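Local coordinates for probable DNA endonuclease SmrA (Escherichia coli, PDB 3QD7), which binds DNA and has DNA endonuclease activity, the chain here being a fragment that holds its small MutS-related (Smr) domain, at residues K62-F67 against S98-W103; R102-F107 against C126-R131. All coordinates share one frame; numbering follows the deposited sequence.

Contact 1: residues K62-F67 against S98-W103; sequences KMVFSF and SYVARW
V64 of helix 57-73 meets W103 and V100 of helix 92-105, and these three buried side chains make up the whole of this small apolar contact. V64 gives the most surface to it. Its CB bond points toward the other helix and its methyl CG2 lies against the rim of the indole, 4.0 Å from W103 CE3, near the ring plane and so at the edge. The neighbouring rim carbon is almost as close, with V64 CG2 and W103 CZ3 4.1 Å apart. With chi1 at 168°, V64 CG1 stands anti to the backbone N and CG2 anti to the carbonyl carbon, and CG1 is left slightly farther from the ring, 4.2 Å from W103 CE3. The two side chains cross at about a right angle.

W103 suits its place because a broad ring can bridge segments whose nearest CA atoms across the contact, those of V64 and V100, are 7.9 Å apart. Its benzene edge serves the valine, while the polar NE1 is satisfied by a hydrogen bond to T11 O. One face of the indole lies over its own helix, with Y99 O 3.1 Å above the plane toward the rim. V100 adds a lighter touch, V64 CG2 to V100 CG2 at 4.4 Å, and its side chain also reaches I81 of the sheet, as V64 reaches L50. Branched, compact valines fill such a seam without needing polar partners. The arrangement is helix-helix packing on one face of the central sheet, as expected in the alpha/beta/alpha fold of this domain.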
loop_
_atom_site.group_PDB
_atom_site.type_symbol
_atom_site.label_atom_id
_atom_site.label_comp_id
_atom_site.label_asym_id
_atom_site.label_seq_id
_atom_site.Cartn_x
_atom_site.Cartn_y
_atom_site.Cartn_z
ATOM N N LYS A 62 -0.715 -2.964 -11.833
ATOM C CA LYS A 62 -0.740 -4.417 -12.044
ATOM C C LYS A 62 -0.052 -5.186 -10.898
ATOM O O LYS A 62 -0.558 -6.203 -10.445
ATOM C CB LYS A 62 -0.113 -4.771 -13.409
ATOM C CG LYS A 62 -0.810 -4.095 -14.611
ATOM C CD LYS A 62 -0.472 -4.753 -15.979
ATOM C CE LYS A 62 0.976 -4.540 -16.373
ATOM N NZ LYS A 62 1.156 -4.559 -17.850
ATOM N N MET A 63 1.087 -4.685 -10.428
ATOM C CA MET A 63 1.840 -5.320 -9.335
ATOM C C MET A 63 1.096 -5.274 -7.988
ATOM O O MET A 63 1.030 -6.255 -7.269
ATOM C CB MET A 63 3.218 -4.647 -9.191
ATOM C CG MET A 63 4.142 -4.867 -10.387
ATOM S SD MET A 63 5.564 -3.752 -10.375
ATOM C CE MET A 63 6.641 -4.626 -9.245
ATOM N N VAL A 64 0.527 -4.128 -7.656
ATOM C CA VAL A 64 -0.193 -3.977 -6.383
ATOM C C VAL A 64 -1.399 -4.930 -6.353
ATOM O O VAL A 64 -1.640 -5.633 -5.373
ATOM C CB VAL A 64 -0.616 -2.463 -6.168
ATOM C CG1 VAL A 64 -1.616 -2.295 -5.018
ATOM C CG2 VAL A 64 0.639 -1.579 -5.966
ATOM N N PHE A 65 -2.147 -4.942 -7.445
ATOM C CA PHE A 65 -3.306 -5.798 -7.554
ATOM C C PHE A 65 -2.895 -7.249 -7.404
ATOM O O PHE A 65 -3.430 -7.972 -6.563
ATOM C CB PHE A 65 -3.998 -5.569 -8.889
ATOM C CG PHE A 65 -5.195 -6.429 -9.100
ATOM C CD1 PHE A 65 -5.165 -7.462 -10.038
ATOM C CD2 PHE A 65 -6.364 -6.196 -8.383
ATOM C CE1 PHE A 65 -6.292 -8.257 -10.260
ATOM C CE2 PHE A 65 -7.502 -6.991 -8.604
ATOM C CZ PHE A 65 -7.453 -8.024 -9.535
ATOM N N SER A 66 -1.920 -7.664 -8.202
ATOM C CA SER A 66 -1.437 -9.036 -8.162
ATOM C C SER A 66 -0.825 -9.404 -6.794
ATOM O O SER A 66 -1.045 -10.497 -6.268
ATOM C CB SER A 66 -0.414 -9.218 -9.292
ATOM O OG SER A 66 -0.007 -10.565 -9.363
ATOM N N PHE A 67 -0.052 -8.479 -6.218
ATOM C CA PHE A 67 0.609 -8.713 -4.924
ATOM C C PHE A 67 -0.421 -8.855 -3.803
ATOM O O PHE A 67 -0.345 -9.766 -2.981
ATOM C CB PHE A 67 1.584 -7.561 -4.616
ATOM C CG PHE A 67 2.209 -7.634 -3.243
ATOM C CD1 PHE A 67 3.235 -8.559 -2.966
ATOM C CD2 PHE A 67 1.790 -6.754 -2.227
ATOM C CE1 PHE A 67 3.838 -8.610 -1.687
ATOM C CE2 PHE A 67 2.393 -6.798 -0.955
ATOM C CZ PHE A 67 3.415 -7.731 -0.685
ATOM N N SER A 98 0.636 8.271 -4.073
ATOM C CA SER A 98 -0.765 8.753 -4.076
ATOM C C SER A 98 -1.726 7.729 -4.669
ATOM O O SER A 98 -2.824 7.539 -4.139
ATOM C CB SER A 98 -0.914 10.104 -4.775
ATOM O OG SER A 98 -0.262 11.105 -4.046
ATOM N N TYR A 99 -1.289 7.048 -5.729
ATOM C CA TYR A 99 -2.074 5.961 -6.308
ATOM C C TYR A 99 -2.185 4.808 -5.345
ATOM O O TYR A 99 -3.269 4.210 -5.221
ATOM C CB TYR A 99 -1.473 5.486 -7.633
ATOM C CG TYR A 99 -2.018 6.228 -8.834
ATOM C CD1 TYR A 99 -3.402 6.249 -9.102
ATOM C CD2 TYR A 99 -1.164 6.915 -9.705
ATOM C CE1 TYR A 99 -3.910 6.922 -10.208
ATOM C CE2 TYR A 99 -1.669 7.610 -10.824
ATOM C CZ TYR A 99 -3.043 7.599 -11.059
ATOM O OH TYR A 99 -3.550 8.269 -12.133
ATOM N N VAL A 100 -1.076 4.482 -4.658
ATOM C CA VAL A 100 -1.102 3.353 -3.708
ATOM C C VAL A 100 -2.099 3.670 -2.575
ATOM O O VAL A 100 -2.873 2.810 -2.146
ATOM C CB VAL A 100 0.320 3.003 -3.145
ATOM C CG1 VAL A 100 0.210 2.049 -1.942
ATOM C CG2 VAL A 100 1.252 2.395 -4.244
ATOM N N ALA A 101 -2.106 4.921 -2.120
ATOM C CA ALA A 101 -3.078 5.351 -1.107
ATOM C C ALA A 101 -4.532 5.065 -1.510
ATOM O O ALA A 101 -5.321 4.606 -0.700
ATOM C CB ALA A 101 -2.904 6.830 -0.795
ATOM N N ARG A 102 -4.883 5.364 -2.759
ATOM C CA ARG A 102 -6.226 5.110 -3.245
ATOM C C ARG A 102 -6.461 3.620 -3.454
ATOM O O ARG A 102 -7.484 3.091 -3.030
ATOM C CB ARG A 102 -6.434 5.830 -4.578
ATOM C CG ARG A 102 -7.640 5.332 -5.348
ATOM C CD ARG A 102 -7.595 5.810 -6.760
ATOM N NE ARG A 102 -7.988 7.214 -6.837
ATOM C CZ ARG A 102 -8.302 7.835 -7.963
ATOM N NH1 ARG A 102 -8.265 7.169 -9.117
ATOM N NH2 ARG A 102 -8.657 9.113 -7.931
ATOM N N TRP A 103 -5.530 2.948 -4.133
ATOM C CA TRP A 103 -5.726 1.529 -4.489
ATOM C C TRP A 103 -5.976 0.629 -3.290
ATOM O O TRP A 103 -6.796 -0.291 -3.364
ATOM C CB TRP A 103 -4.539 1.004 -5.296
ATOM C CG TRP A 103 -4.363 1.695 -6.616
ATOM C CD1 TRP A 103 -5.312 2.362 -7.339
ATOM C CD2 TRP A 103 -3.155 1.766 -7.379
ATOM N NE1 TRP A 103 -4.763 2.853 -8.508
ATOM C CE2 TRP A 103 -3.441 2.493 -8.556
ATOM C CE3 TRP A 103 -1.876 1.261 -7.198
ATOM C CZ2 TRP A 103 -2.477 2.738 -9.536
ATOM C CZ3 TRP A 103 -0.924 1.497 -8.165
ATOM C CH2 TRP A 103 -1.222 2.245 -9.317
#

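Contact 2: residues R102-F107 against C126-R131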
loop_
_atom_site.group_PDB
_atom_site.type_symbol
_atom_site.label_atom_id
_atom_site.label_comp_id
_atom_site.label_asym_id
_atom_site.label_seq_id
_atom_site.Cartn_x
_atom_site.Cartn_y
_atom_site.Cartn_z
ATOM N N ARG A 102 -4.883 5.364 -2.759
ATOM C CA ARG A 102 -6.226 5.110 -3.245
ATOM C C ARG A 102 -6.461 3.620 -3.454
ATOM O O ARG A 102 -7.484 3.091 -3.030
ATOM C CB ARG A 102 -6.434 5.830 -4.578
ATOM C CG ARG A 102 -7.640 5.332 -5.348
ATOM C CD ARG A 102 -7.595 5.810 -6.760
ATOM N NE ARG A 102 -7.988 7.214 -6.837
ATOM C CZ ARG A 102 -8.302 7.835 -7.963
ATOM N NH1 ARG A 102 -8.265 7.169 -9.117
ATOM N NH2 ARG A 102 -8.657 9.113 -7.931
ATOM N N TRP A 103 -5.530 2.948 -4.133
ATOM C CA TRP A 103 -5.726 1.529 -4.489
ATOM C C TRP A 103 -5.976 0.629 -3.290
ATOM O O TRP A 103 -6.796 -0.291 -3.364
ATOM C CB TRP A 103 -4.539 1.004 -5.296
ATOM C CG TRP A 103 -4.363 1.695 -6.616
ATOM C CD1 TRP A 103 -5.312 2.362 -7.339
ATOM C CD2 TRP A 103 -3.155 1.766 -7.379
ATOM N NE1 TRP A 103 -4.763 2.853 -8.508
ATOM C CE2 TRP A 103 -3.441 2.493 -8.556
ATOM C CE3 TRP A 103 -1.876 1.261 -7.198
ATOM C CZ2 TRP A 103 -2.477 2.738 -9.536
ATOM C CZ3 TRP A 103 -0.924 1.497 -8.165
ATOM C CH2 TRP A 103 -1.222 2.245 -9.317
ATOM N N LEU A 104 -5.287 0.907 -2.174
ATOM C CA LEU A 104 -5.432 0.063 -1.005
ATOM C C LEU A 104 -6.824 0.168 -0.421
ATOM O O LEU A 104 -7.343 -0.827 0.067
ATOM C CB LEU A 104 -4.367 0.343 0.060
ATOM C CG LEU A 104 -2.930 0.019 -0.326
ATOM C CD1 LEU A 104 -1.926 0.518 0.735
ATOM C CD2 LEU A 104 -2.752 -1.469 -0.618
ATOM N N THR A 105 -7.444 1.359 -0.483
ATOM C CA THR A 105 -8.809 1.519 0.049
ATOM C C THR A 105 -9.851 0.771 -0.807
ATOM O O THR A 105 -10.971 0.519 -0.347
ATOM C CB THR A 105 -9.247 2.987 0.175
ATOM O OG1 THR A 105 -9.425 3.537 -1.134
ATOM C CG2 THR A 105 -8.215 3.838 0.956
ATOM N N GLU A 106 -9.479 0.410 -2.035
ATOM C CA GLU A 106 -10.406 -0.278 -2.962
ATOM C C GLU A 106 -10.536 -1.800 -2.752
ATOM O O GLU A 106 -11.461 -2.448 -3.291
ATOM C CB GLU A 106 -10.026 0.051 -4.405
ATOM C CG GLU A 106 -10.364 1.476 -4.720
ATOM C CD GLU A 106 -9.887 1.934 -6.070
ATOM O OE1 GLU A 106 -8.916 1.396 -6.594
ATOM O OE2 GLU A 106 -10.465 2.890 -6.600
ATOM N N PHE A 107 -9.606 -2.367 -1.984
ATOM C CA PHE A 107 -9.704 -3.738 -1.551
ATOM C C PHE A 107 -10.595 -3.840 -0.314
ATOM O O PHE A 107 -10.337 -3.215 0.730
ATOM C CB PHE A 107 -8.310 -4.301 -1.233
ATOM C CG PHE A 107 -7.429 -4.482 -2.450
ATOM C CD1 PHE A 107 -7.571 -5.598 -3.275
ATOM C CD2 PHE A 107 -6.438 -3.547 -2.755
ATOM C CE1 PHE A 107 -6.771 -5.776 -4.392
ATOM C CE2 PHE A 107 -5.617 -3.723 -3.876
ATOM C CZ PHE A 107 -5.777 -4.840 -4.693
ATOM N N CYS A 126 4.873 1.971 3.028
ATOM C CA CYS A 126 3.800 1.884 4.007
ATOM C C CYS A 126 3.448 0.450 4.403
ATOM O O CYS A 126 3.562 -0.492 3.599
ATOM C CB CYS A 126 2.562 2.680 3.569
ATOM S SG CYS A 126 1.717 1.961 2.184
ATOM N N TYR A 127 3.064 0.316 5.667
ATOM C CA TYR A 127 2.554 -0.905 6.273
ATOM C C TYR A 127 1.115 -0.994 5.887
ATOM O O TYR A 127 0.420 0.023 5.900
ATOM C CB TYR A 127 2.553 -0.776 7.802
ATOM C CG TYR A 127 3.910 -0.721 8.423
ATOM C CD1 TYR A 127 4.972 -1.406 7.847
ATOM C CD2 TYR A 127 4.140 -0.009 9.606
ATOM C CE1 TYR A 127 6.217 -1.392 8.400
ATOM C CE2 TYR A 127 5.401 0.013 10.174
ATOM C CZ TYR A 127 6.431 -0.691 9.555
ATOM O OH TYR A 127 7.689 -0.709 10.069
ATOM N N VAL A 128 0.641 -2.202 5.623
ATOM C CA VAL A 128 -0.748 -2.404 5.287
ATOM C C VAL A 128 -1.293 -3.556 6.151
ATOM O O VAL A 128 -0.677 -4.630 6.231
ATOM C CB VAL A 128 -0.918 -2.733 3.757
ATOM C CG1 VAL A 128 -2.397 -2.853 3.360
ATOM C CG2 VAL A 128 -0.179 -1.731 2.879
ATOM N N ALA A 129 -2.443 -3.331 6.795
ATOM C CA ALA A 129 -3.112 -4.395 7.546
ATOM C C ALA A 129 -4.128 -5.099 6.648
ATOM O O ALA A 129 -4.961 -4.450 6.017
ATOM C CB ALA A 129 -3.779 -3.858 8.816
ATOM N N LEU A 130 -4.045 -6.422 6.617
ATOM C CA LEU A 130 -4.900 -7.240 5.770
ATOM C C LEU A 130 -5.788 -8.130 6.648
ATOM O O LEU A 130 -5.307 -8.729 7.612
ATOM C CB LEU A 130 -4.029 -8.108 4.846
ATOM C CG LEU A 130 -3.649 -7.704 3.411
ATOM C CD1 LEU A 130 -3.617 -6.250 3.103
ATOM C CD2 LEU A 130 -2.348 -8.301 3.023
ATOM N N ARG A 131 -7.074 -8.200 6.323
ATOM C CA ARG A 131 -8.037 -9.103 7.002
ATOM C C ARG A 131 -7.660 -10.562 6.699
ATOM O O ARG A 131 -7.363 -10.907 5.556
ATOM C CB ARG A 131 -9.447 -8.798 6.505
ATOM C CG ARG A 131 -10.583 -9.513 7.190
ATOM C CD ARG A 131 -11.726 -9.676 6.172
ATOM N NE ARG A 131 -12.653 -8.557 6.233
ATOM C CZ ARG A 131 -13.380 -8.084 5.224
ATOM N NH1 ARG A 131 -13.302 -8.591 3.995
ATOM N NH2 ARG A 131 -14.186 -7.059 5.455
#
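L104 faces V128 and C126, and the interaction across this contact is wholly apolar. The closest approach is between methyl groups: L104 CD1 lies 3.6 Å from V128 CG2, the two side chains reaching toward each other tip to tip from helix 92-105 and strand 125-130. Leucine suits the helix side because its extra carbon carries the methyls well beyond the backbone, spanning much of the 8.2 Å between L104 CA and V128 CA. With chi2 at 172°, CD1 extends the line of the side chain and takes the contact by itself. Valine, branched at CB and common in strands, offers a short, stiff surface in return.

The second apolar touch is looser. C126 SG is 4.2 Å from the same L104 CD1, placed there by a chi1 of 70° that tucks the sulfur in over the backbone, flanked by both N and C. C126 and V128 both direct their CB bonds toward the helix, whereas Y127 between them points away, the alternation of a beta strand.

Hydrogen bonds lie within the segments or run to other parts of the fold, none of them between the two. Inside 102-107, T105 OG1 donates to R102 O at 2.7 Å, in the carbonyl plane and on a lone pair. R102 O also takes weak backbone bonds from T105 N and E106 N, and the hydroxyl bond is the shortest of the three. L104 also touches I81 and Y113 of the sheet. Contact between helix and strand therefore depends on shape and hydrophobic burial, with directional bonding left to partners elsewhere.

How the contacts relate
From the N terminus, the chain passes along helix 57-73, where contact 1 opens, through strand 78-82 and into helix 92-105, where the contact closes a loop of 30 residues. Contact 2 begins on the same helix at R102 and W103, which the two contacts share, and closes on strand 125-130, with 18 residues between its two segments, after strand 110-115 has been laid down. The loops thus follow one another, overlapping at those two residues. Contact 1 ties helix to helix and contact 2 ties helix to sheet. They lie about 8 Å apart, centre to centre, and F107 joins them, its CZ 3.9 Å from F65 CA, which continues the packing between the contacts.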